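Local structure of putative sugar binding protein (3KNZ) at residues D225-Q239 with M245-F258. The protein probably binds phosphorylated sugars or related carbohydrate derivatives through its SIS domains. Numbering follows the deposited sequence.
Sequences DIRLTGPATLFGTVQ and MLETLRCPVSGYEF
Strands 225-230 and 253-257 pair in parallel, the axes of the two short strand segments 22° apart, with Ile226 opposite Val253 and Thr229 opposite Tyr256. Leu228 is held through both its backbone polar atoms: its N donates to Ser254 O at 2.7 Å, nearly straight at 173°, and its O accepts from Tyr256 N. Pairing continues past the strand end, where Phe258 N reaches Gly230 O at 2.8 Å.

Towards helix 235-249, Ile226 crosses the selenomethionine Met245 at about a right angle, CD1 meeting CE at 3.8 Å. Leu228 CD1 lies 4.0 Å from Met245 SE, and Leu228 CG rests against Val253 CG1. At Gly255 the helix comes close: Val238 O lies 3.6 Å from Gly255 CA, and the helix packs directly on the backbone at this glycine. Gln239, bent at chi2, turns NE2 back to Gly255 O in a short, poorly angled, weak bond.

On the other sheet face, Arg227 crosses Tyr256 obliquely, its CD at the ring edge near CE1 and its NH1 making a weak bond to Tyr256 OH (3.0 Å), the guanidinium and ring planes standing 43° apart. A water bridges Ala232 N and Glu257 OE2, while the Glu257 carboxylate also caps the next helix through the backbone N of Glu259 and Glu260.

The unit is a beta-alpha-beta crossover at one margin of a parallel sheet: strand 225-230 also bonds to strand 273-278, helix 326-339 packs against Leu228 and Met245, and Phe86 of the second subunit meets Phe235 edge-to-face.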
ATOM      1  N   ASP A 225       6.017 -16.402  14.033  1.00 32.37           N
ATOM      2  CA  ASP A 225       5.813 -15.601  12.843  1.00 30.92           C
ATOM      3  C   ASP A 225       7.124 -14.926  12.464  1.00 29.33           C
ATOM      4  O   ASP A 225       7.983 -14.661  13.310  1.00 28.67           O
ATOM      5  CB  ASP A 225       4.720 -14.556  13.061  1.00 31.69           C
ATOM      6  CG  ASP A 225       5.112 -13.499  14.072  1.00 31.95           C
ATOM      7  OD1 ASP A 225       5.946 -13.777  14.952  1.00 36.45           O
ATOM      8  OD2 ASP A 225       4.575 -12.386  13.991  1.00 35.98           O
ATOM      9  N   ILE A 226       7.258 -14.637  11.181  1.00 27.34           N
ATOM     10  CA  ILE A 226       8.479 -14.080  10.657  1.00 26.17           C
ATOM     11  C   ILE A 226       8.219 -12.687  10.127  1.00 25.83           C
ATOM     12  O   ILE A 226       7.213 -12.445   9.475  1.00 25.42           O
ATOM     13  CB  ILE A 226       9.014 -14.974   9.522  1.00 25.84           C
ATOM     14  CG1 ILE A 226       9.255 -16.394  10.062  1.00 24.90           C
ATOM     15  CG2 ILE A 226      10.271 -14.361   8.901  1.00 22.92           C
ATOM     16  CD1 ILE A 226       9.536 -17.453   8.992  1.00 21.29           C
ATOM     17  N   ARG A 227       9.136 -11.774  10.416  1.00 25.66           N
ATOM     18  CA  ARG A 227       9.028 -10.408   9.948  1.00 26.01           C
ATOM     19  C   ARG A 227      10.290 -10.097   9.144  1.00 26.27           C
ATOM     20  O   ARG A 227      11.406 -10.395   9.578  1.00 26.19           O
ATOM     21  CB  ARG A 227       8.919  -9.463  11.141  1.00 27.10           C
ATOM     22  CG  ARG A 227       7.872  -9.867  12.178  1.00 28.40           C
ATOM     23  CD  ARG A 227       6.452  -9.669  11.692  1.00 29.34           C
ATOM     24  NE  ARG A 227       5.480 -10.156  12.670  1.00 34.84           N
ATOM     25  CZ  ARG A 227       4.168  -9.917  12.629  1.00 37.26           C
ATOM     26  NH1 ARG A 227       3.643  -9.172  11.672  1.00 39.09           N
ATOM     27  NH2 ARG A 227       3.376 -10.410  13.572  1.00 38.84           N
ATOM     28  N   LEU A 228      10.106  -9.513   7.967  1.00 26.35           N
ATOM     29  CA  LEU A 228      11.218  -9.164   7.097  1.00 26.60           C
ATOM     30  C   LEU A 228      11.299  -7.658   7.011  1.00 26.30           C
ATOM     31  O   LEU A 228      10.273  -7.001   6.901  1.00 27.72           O
ATOM     32  CB  LEU A 228      10.980  -9.695   5.684  1.00 26.51           C
ATOM     33  CG  LEU A 228      10.500 -11.133   5.577  1.00 27.64           C
ATOM     34  CD1 LEU A 228      10.470 -11.541   4.107  1.00 27.23           C
ATOM     35  CD2 LEU A 228      11.398 -12.048   6.383  1.00 28.18           C
ATOM     36  N   THR A 229      12.502  -7.105   7.054  1.00 25.68           N
ATOM     37  CA  THR A 229      12.655  -5.664   6.922  1.00 25.74           C
ATOM     38  C   THR A 229      13.823  -5.343   6.015  1.00 25.88           C
ATOM     39  O   THR A 229      14.676  -6.187   5.750  1.00 25.67           O
ATOM     40  CB  THR A 229      12.879  -4.961   8.276  1.00 26.07           C
ATOM     41  OG1 THR A 229      12.749  -3.536   8.112  1.00 28.83           O
ATOM     42  CG2 THR A 229      14.259  -5.287   8.823  1.00 24.06           C
ATOM     43  N   GLY A 230      13.852  -4.111   5.532  1.00 26.43           N
ATOM     44  CA  GLY A 230      14.934  -3.663   4.673  1.00 25.98           C
ATOM     45  C   GLY A 230      14.767  -2.204   4.334  1.00 24.84           C
ATOM     46  O   GLY A 230      13.719  -1.613   4.611  1.00 24.29           O
ATOM     47  N   PRO A 231      15.803  -1.611   3.731  1.00 24.42           N
ATOM     48  CA  PRO A 231      15.720  -0.205   3.354  1.00 23.97           C
ATOM     49  C   PRO A 231      14.677   0.002   2.268  1.00 23.29           C
ATOM     50  O   PRO A 231      14.272  -0.956   1.612  1.00 22.84           O
ATOM     51  CB  PRO A 231      17.124   0.109   2.824  1.00 23.36           C
ATOM     52  CG  PRO A 231      17.667  -1.202   2.385  1.00 24.79           C
ATOM     53  CD  PRO A 231      17.079  -2.224   3.322  1.00 25.18           C
ATOM     54  N   ALA A 232      14.239   1.246   2.109  1.00 23.86           N
ATOM     55  CA  ALA A 232      13.246   1.613   1.105  1.00 23.83           C
ATOM     56  C   ALA A 232      13.558   1.001  -0.257  1.00 24.39           C
ATOM     57  O   ALA A 232      12.671   0.465  -0.924  1.00 24.76           O
ATOM     58  CB  ALA A 232      13.177   3.115   0.982  1.00 22.54           C
ATOM     59  N   THR A 233      14.824   1.068  -0.656  1.00 24.57           N
ATOM     60  CA  THR A 233      15.260   0.544  -1.952  1.00 24.36           C
ATOM     61  C   THR A 233      15.005  -0.953  -2.177  1.00 24.79           C
ATOM     62  O   THR A 233      15.182  -1.448  -3.292  1.00 25.58           O
ATOM     63  CB  THR A 233      16.741   0.807  -2.152  1.00 24.13           C
ATOM     64  OG1 THR A 233      17.453   0.310  -1.015  1.00 24.60           O
ATOM     65  CG2 THR A 233      16.993   2.297  -2.311  1.00 20.66           C
ATOM     66  N   LEU A 234      14.606  -1.674  -1.133  1.00 24.34           N
ATOM     67  CA  LEU A 234      14.307  -3.100  -1.261  1.00 24.48           C
ATOM     68  C   LEU A 234      12.910  -3.436  -0.711  1.00 24.12           C
ATOM     69  O   LEU A 234      12.642  -4.567  -0.295  1.00 22.70           O
ATOM     70  CB  LEU A 234      15.387  -3.941  -0.562  1.00 24.62           C
ATOM     71  CG  LEU A 234      16.789  -3.895  -1.183  1.00 23.55           C
ATOM     72  CD1 LEU A 234      17.788  -4.692  -0.353  1.00 18.70           C
ATOM     73  CD2 LEU A 234      16.755  -4.408  -2.615  1.00 20.41           C
ATOM     74  N   PHE A 235      12.016  -2.452  -0.717  1.00 24.05           N
ATOM     75  CA  PHE A 235      10.682  -2.668  -0.186  1.00 24.04           C
ATOM     76  C   PHE A 235       9.943  -3.725  -0.999  1.00 23.76           C
ATOM     77  O   PHE A 235       9.314  -4.619  -0.437  1.00 23.32           O
ATOM     78  CB  PHE A 235       9.900  -1.357  -0.118  1.00 24.07           C
ATOM     79  CG  PHE A 235       8.510  -1.514   0.428  1.00 25.54           C
ATOM     80  CD1 PHE A 235       8.311  -1.876   1.749  1.00 25.45           C
ATOM     81  CD2 PHE A 235       7.401  -1.287  -0.377  1.00 26.15           C
ATOM     82  CE1 PHE A 235       7.034  -2.022   2.267  1.00 24.47           C
ATOM     83  CE2 PHE A 235       6.123  -1.415   0.139  1.00 25.44           C
ATOM     84  CZ  PHE A 235       5.944  -1.792   1.466  1.00 24.88           C
ATOM     85  N   GLY A 236      10.032  -3.636  -2.323  1.00 24.23           N
ATOM     86  CA  GLY A 236       9.392  -4.627  -3.191  1.00 23.77           C
ATOM     87  C   GLY A 236       9.896  -6.029  -2.890  1.00 23.92           C
ATOM     88  O   GLY A 236       9.131  -6.998  -2.938  1.00 24.39           O
ATOM     89  N   THR A 237      11.185  -6.119  -2.557  1.00 22.99           N
ATOM     90  CA  THR A 237      11.849  -7.376  -2.230  1.00 23.02           C
ATOM     91  C   THR A 237      11.304  -8.062  -0.982  1.00 23.17           C
ATOM     92  O   THR A 237      11.022  -9.256  -1.011  1.00 23.13           O
ATOM     93  CB  THR A 237      13.347  -7.150  -2.007  1.00 22.96           C
ATOM     94  OG1 THR A 237      13.902  -6.495  -3.154  1.00 21.50           O
ATOM     95  CG2 THR A 237      14.060  -8.478  -1.746  1.00 21.33           C
ATOM     96  N   VAL A 238      11.183  -7.321   0.117  1.00 24.21           N
ATOM     97  CA  VAL A 238      10.655  -7.892   1.373  1.00 24.97           C
ATOM     98  C   VAL A 238       9.148  -8.145   1.287  1.00 24.56           C
ATOM     99  O   VAL A 238       8.637  -9.033   1.959  1.00 24.08           O
ATOM    100  CB  VAL A 238      10.996  -7.035   2.635  1.00 25.36           C
ATOM    101  CG1 VAL A 238      12.522  -6.949   2.821  1.00 24.50           C
ATOM    102  CG2 VAL A 238      10.382  -5.655   2.554  1.00 22.63           C
ATOM    103  N   GLN A 239       8.449  -7.380   0.452  1.00 24.17           N
ATOM    104  CA  GLN A 239       7.015  -7.591   0.245  1.00 24.70           C
ATOM    105  C   GLN A 239       6.771  -8.912  -0.484  1.00 24.91           C
ATOM    106  O   GLN A 239       5.927  -9.717  -0.071  1.00 25.06           O
ATOM    107  CB  GLN A 239       6.410  -6.431  -0.546  1.00 24.67           C
ATOM    108  CG  GLN A 239       6.237  -5.179   0.270  1.00 24.81           C
ATOM    109  CD  GLN A 239       5.034  -5.268   1.178  1.00 26.90           C
ATOM    110  OE1 GLN A 239       3.896  -5.268   0.708  1.00 28.14           O
ATOM    111  NE2 GLN A 239       5.272  -5.319   2.480  1.00 23.56           N
HETATM  112  N   MSE A 245       6.780 -16.666   1.247  1.00 25.94           N
HETATM  113  CA  MSE A 245       6.985 -17.470   2.456  1.00 26.01           C
HETATM  114  C   MSE A 245       5.651 -17.788   3.121  1.00 26.45           C
HETATM  115  O   MSE A 245       5.454 -18.899   3.600  1.00 26.35           O
HETATM  116  CB  MSE A 245       7.922 -16.759   3.426  1.00 25.86           C
HETATM  117  CG  MSE A 245       9.302 -16.560   2.842  1.00 24.39           C
HETATM  118 SE   MSE A 245      10.439 -15.497   3.954  0.75 19.08          SE
HETATM  119  CE  MSE A 245      10.554 -16.707   5.456  1.00 12.29           C
ATOM    120  N   LEU A 246       4.737 -16.818   3.145  1.00 27.21           N
ATOM    121  CA  LEU A 246       3.406 -17.037   3.711  1.00 28.16           C
ATOM    122  C   LEU A 246       2.698 -18.128   2.915  1.00 28.76           C
ATOM    123  O   LEU A 246       2.135 -19.073   3.458  1.00 27.87           O
ATOM    124  CB  LEU A 246       2.586 -15.745   3.659  1.00 27.73           C
ATOM    125  CG  LEU A 246       1.108 -15.833   4.057  1.00 27.88           C
ATOM    126  CD1 LEU A 246       0.942 -16.426   5.445  1.00 25.82           C
ATOM    127  CD2 LEU A 246       0.452 -14.465   3.977  1.00 25.73           C
ATOM    128  N   GLU A 247       2.781 -17.984   1.604  1.00 30.42           N
ATOM    129  CA  GLU A 247       2.129 -18.871   0.663  1.00 31.93           C
ATOM    130  C   GLU A 247       2.675 -20.302   0.725  1.00 32.03           C
ATOM    131  O   GLU A 247       1.940 -21.255   0.493  1.00 32.22           O
ATOM    132  CB  GLU A 247       2.315 -18.272  -0.733  1.00 32.61           C
ATOM    133  CG  GLU A 247       1.342 -18.721  -1.795  1.00 37.77           C
ATOM    134  CD  GLU A 247       1.363 -17.776  -2.989  1.00 43.58           C
ATOM    135  OE1 GLU A 247       2.461 -17.460  -3.495  1.00 46.56           O
ATOM    136  OE2 GLU A 247       0.278 -17.338  -3.415  1.00 48.45           O
ATOM    137  N   THR A 248       3.953 -20.446   1.061  1.00 32.36           N
ATOM    138  CA  THR A 248       4.595 -21.759   1.108  1.00 32.53           C
ATOM    139  C   THR A 248       4.661 -22.366   2.509  1.00 32.51           C
ATOM    140  O   THR A 248       4.299 -23.521   2.708  1.00 32.65           O
ATOM    141  CB  THR A 248       6.047 -21.680   0.594  1.00 32.78           C
ATOM    142  OG1 THR A 248       6.088 -20.993  -0.662  1.00 32.26           O
ATOM    143  CG2 THR A 248       6.623 -23.077   0.438  1.00 33.22           C
ATOM    144  N   LEU A 249       5.151 -21.593   3.472  1.00 32.89           N
ATOM    145  CA  LEU A 249       5.299 -22.077   4.841  1.00 33.26           C
ATOM    146  C   LEU A 249       3.944 -22.135   5.531  1.00 33.55           C
ATOM    147  O   LEU A 249       3.779 -22.828   6.531  1.00 33.79           O
ATOM    148  CB  LEU A 249       6.262 -21.186   5.648  1.00 33.74           C
ATOM    149  CG  LEU A 249       7.647 -20.883   5.046  1.00 35.38           C
ATOM    150  CD1 LEU A 249       8.506 -20.132   6.059  1.00 35.48           C
ATOM    151  CD2 LEU A 249       8.361 -22.147   4.581  1.00 34.00           C
ATOM    152  N   ARG A 250       2.979 -21.394   4.993  1.00 33.59           N
ATOM    153  CA  ARG A 250       1.623 -21.349   5.535  1.00 33.70           C
ATOM    154  C   ARG A 250       1.548 -20.802   6.968  1.00 34.25           C
ATOM    155  O   ARG A 250       0.724 -21.240   7.771  1.00 34.39           O
ATOM    156  CB  ARG A 250       0.947 -22.724   5.440  1.00 33.44           C
ATOM    157  CG  ARG A 250       0.944 -23.335   4.033  1.00 33.31           C
ATOM    158  CD  ARG A 250       0.337 -22.408   2.975  1.00 32.61           C
ATOM    159  NE  ARG A 250      -1.074 -22.113   3.208  1.00 30.59           N
ATOM    160  CZ  ARG A 250      -1.775 -21.220   2.512  1.00 30.77           C
ATOM    161  NH1 ARG A 250      -1.198 -20.519   1.540  1.00 27.14           N
ATOM    162  NH2 ARG A 250      -3.056 -21.014   2.795  1.00 30.12           N
ATOM    163  N   CYS A 251       2.413 -19.844   7.281  1.00 34.93           N
ATOM    164  CA  CYS A 251       2.366 -19.155   8.570  1.00 35.87           C
ATOM    165  C   CYS A 251       2.681 -17.662   8.351  1.00 33.58           C
ATOM    166  O   CYS A 251       3.202 -17.277   7.302  1.00 33.10           O
ATOM    167  CB  CYS A 251       3.236 -19.845   9.629  1.00 36.83           C
ATOM    168  SG  CYS A 251       4.874 -20.308   9.101  1.00 48.07           S
ATOM    169  N   PRO A 252       2.350 -16.816   9.334  1.00 31.70           N
ATOM    170  CA  PRO A 252       2.446 -15.367   9.145  1.00 30.50           C
ATOM    171  C   PRO A 252       3.825 -14.814   8.826  1.00 29.13           C
ATOM    172  O   PRO A 252       4.792 -15.076   9.551  1.00 28.20           O
ATOM    173  CB  PRO A 252       1.946 -14.795  10.486  1.00 30.72           C
ATOM    174  CG  PRO A 252       1.246 -15.926  11.171  1.00 30.78           C
ATOM    175  CD  PRO A 252       1.963 -17.155  10.714  1.00 31.82           C
ATOM    176  N   VAL A 253       3.890 -14.032   7.748  1.00 27.65           N
ATOM    177  CA  VAL A 253       5.119 -13.380   7.337  1.00 26.51           C
ATOM    178  C   VAL A 253       4.793 -12.011   6.747  1.00 26.37           C
ATOM    179  O   VAL A 253       3.963 -11.894   5.857  1.00 26.64           O
ATOM    180  CB  VAL A 253       5.892 -14.207   6.295  1.00 26.94           C
ATOM    181  CG1 VAL A 253       7.271 -13.580   6.047  1.00 24.17           C
ATOM    182  CG2 VAL A 253       6.035 -15.653   6.755  1.00 22.95           C
ATOM    183  N   SER A 254       5.447 -10.975   7.254  1.00 26.27           N
ATOM    184  CA  SER A 254       5.226  -9.627   6.764  1.00 26.36           C
ATOM    185  C   SER A 254       6.553  -8.941   6.474  1.00 26.02           C
ATOM    186  O   SER A 254       7.549  -9.172   7.152  1.00 26.37           O
ATOM    187  CB  SER A 254       4.421  -8.820   7.783  1.00 26.63           C
ATOM    188  OG  SER A 254       3.137  -9.379   7.951  1.00 28.49           O
ATOM    189  N   GLY A 255       6.554  -8.098   5.453  1.00 26.39           N
ATOM    190  CA  GLY A 255       7.749  -7.354   5.064  1.00 26.96           C
ATOM    191  C   GLY A 255       7.531  -5.862   5.243  1.00 26.79           C
ATOM    192  O   GLY A 255       6.583  -5.302   4.705  1.00 26.58           O
ATOM    193  N   TYR A 256       8.417  -5.212   5.986  1.00 26.26           N
ATOM    194  CA  TYR A 256       8.272  -3.793   6.250  1.00 26.43           C
ATOM    195  C   TYR A 256       9.458  -2.993   5.749  1.00 25.89           C
ATOM    196  O   TYR A 256      10.558  -3.524   5.615  1.00 26.22           O
ATOM    197  CB  TYR A 256       8.180  -3.565   7.759  1.00 26.36           C
ATOM    198  CG  TYR A 256       7.102  -4.362   8.456  1.00 27.74           C
ATOM    199  CD1 TYR A 256       7.281  -5.710   8.733  1.00 29.37           C
ATOM    200  CD2 TYR A 256       5.920  -3.760   8.870  1.00 27.72           C
ATOM    201  CE1 TYR A 256       6.312  -6.440   9.376  1.00 30.69           C
ATOM    202  CE2 TYR A 256       4.946  -4.483   9.518  1.00 27.71           C
ATOM    203  CZ  TYR A 256       5.144  -5.821   9.766  1.00 29.67           C
ATOM    204  OH  TYR A 256       4.178  -6.548  10.416  1.00 31.65           O
ATOM    205  N   GLU A 257       9.232  -1.714   5.466  1.00 25.21           N
ATOM    206  CA  GLU A 257      10.338  -0.826   5.177  1.00 25.25           C
ATOM    207  C   GLU A 257      10.927  -0.557   6.571  1.00 25.39           C
ATOM    208  O   GLU A 257      10.188  -0.491   7.557  1.00 24.31           O
ATOM    209  CB  GLU A 257       9.877   0.446   4.476  1.00 25.19           C
ATOM    210  CG  GLU A 257      11.014   1.439   4.177  1.00 26.26           C
ATOM    211  CD  GLU A 257      11.381   2.326   5.361  1.00 28.76           C
ATOM    212  OE1 GLU A 257      10.467   2.747   6.107  1.00 28.12           O
ATOM    213  OE2 GLU A 257      12.584   2.627   5.531  1.00 31.70           O
ATOM    214  N   PHE A 258      12.247  -0.424   6.660  1.00 25.52           N
ATOM    215  CA  PHE A 258      12.917  -0.296   7.961  1.00 25.24           C
ATOM    216  C   PHE A 258      12.326   0.706   8.954  1.00 25.07           C
ATOM    217  O   PHE A 258      12.021   0.335  10.091  1.00 25.21           O
ATOM    218  CB  PHE A 258      14.417  -0.018   7.790  1.00 24.72           C
ATOM    219  CG  PHE A 258      15.160   0.089   9.096  1.00 23.44           C
ATOM    220  CD1 PHE A 258      15.388  -1.031   9.867  1.00 22.80           C
ATOM    221  CD2 PHE A 258      15.628   1.307   9.552  1.00 23.43           C
ATOM    222  CE1 PHE A 258      16.063  -0.936  11.063  1.00 23.20           C
ATOM    223  CE2 PHE A 258      16.305   1.399  10.745  1.00 24.34           C
ATOM    224  CZ  PHE A 258      16.522   0.276  11.500  1.00 22.40           C
TER
HETATM  225  O   HOH W   1      15.015   2.769   4.563  1.00 40.30           O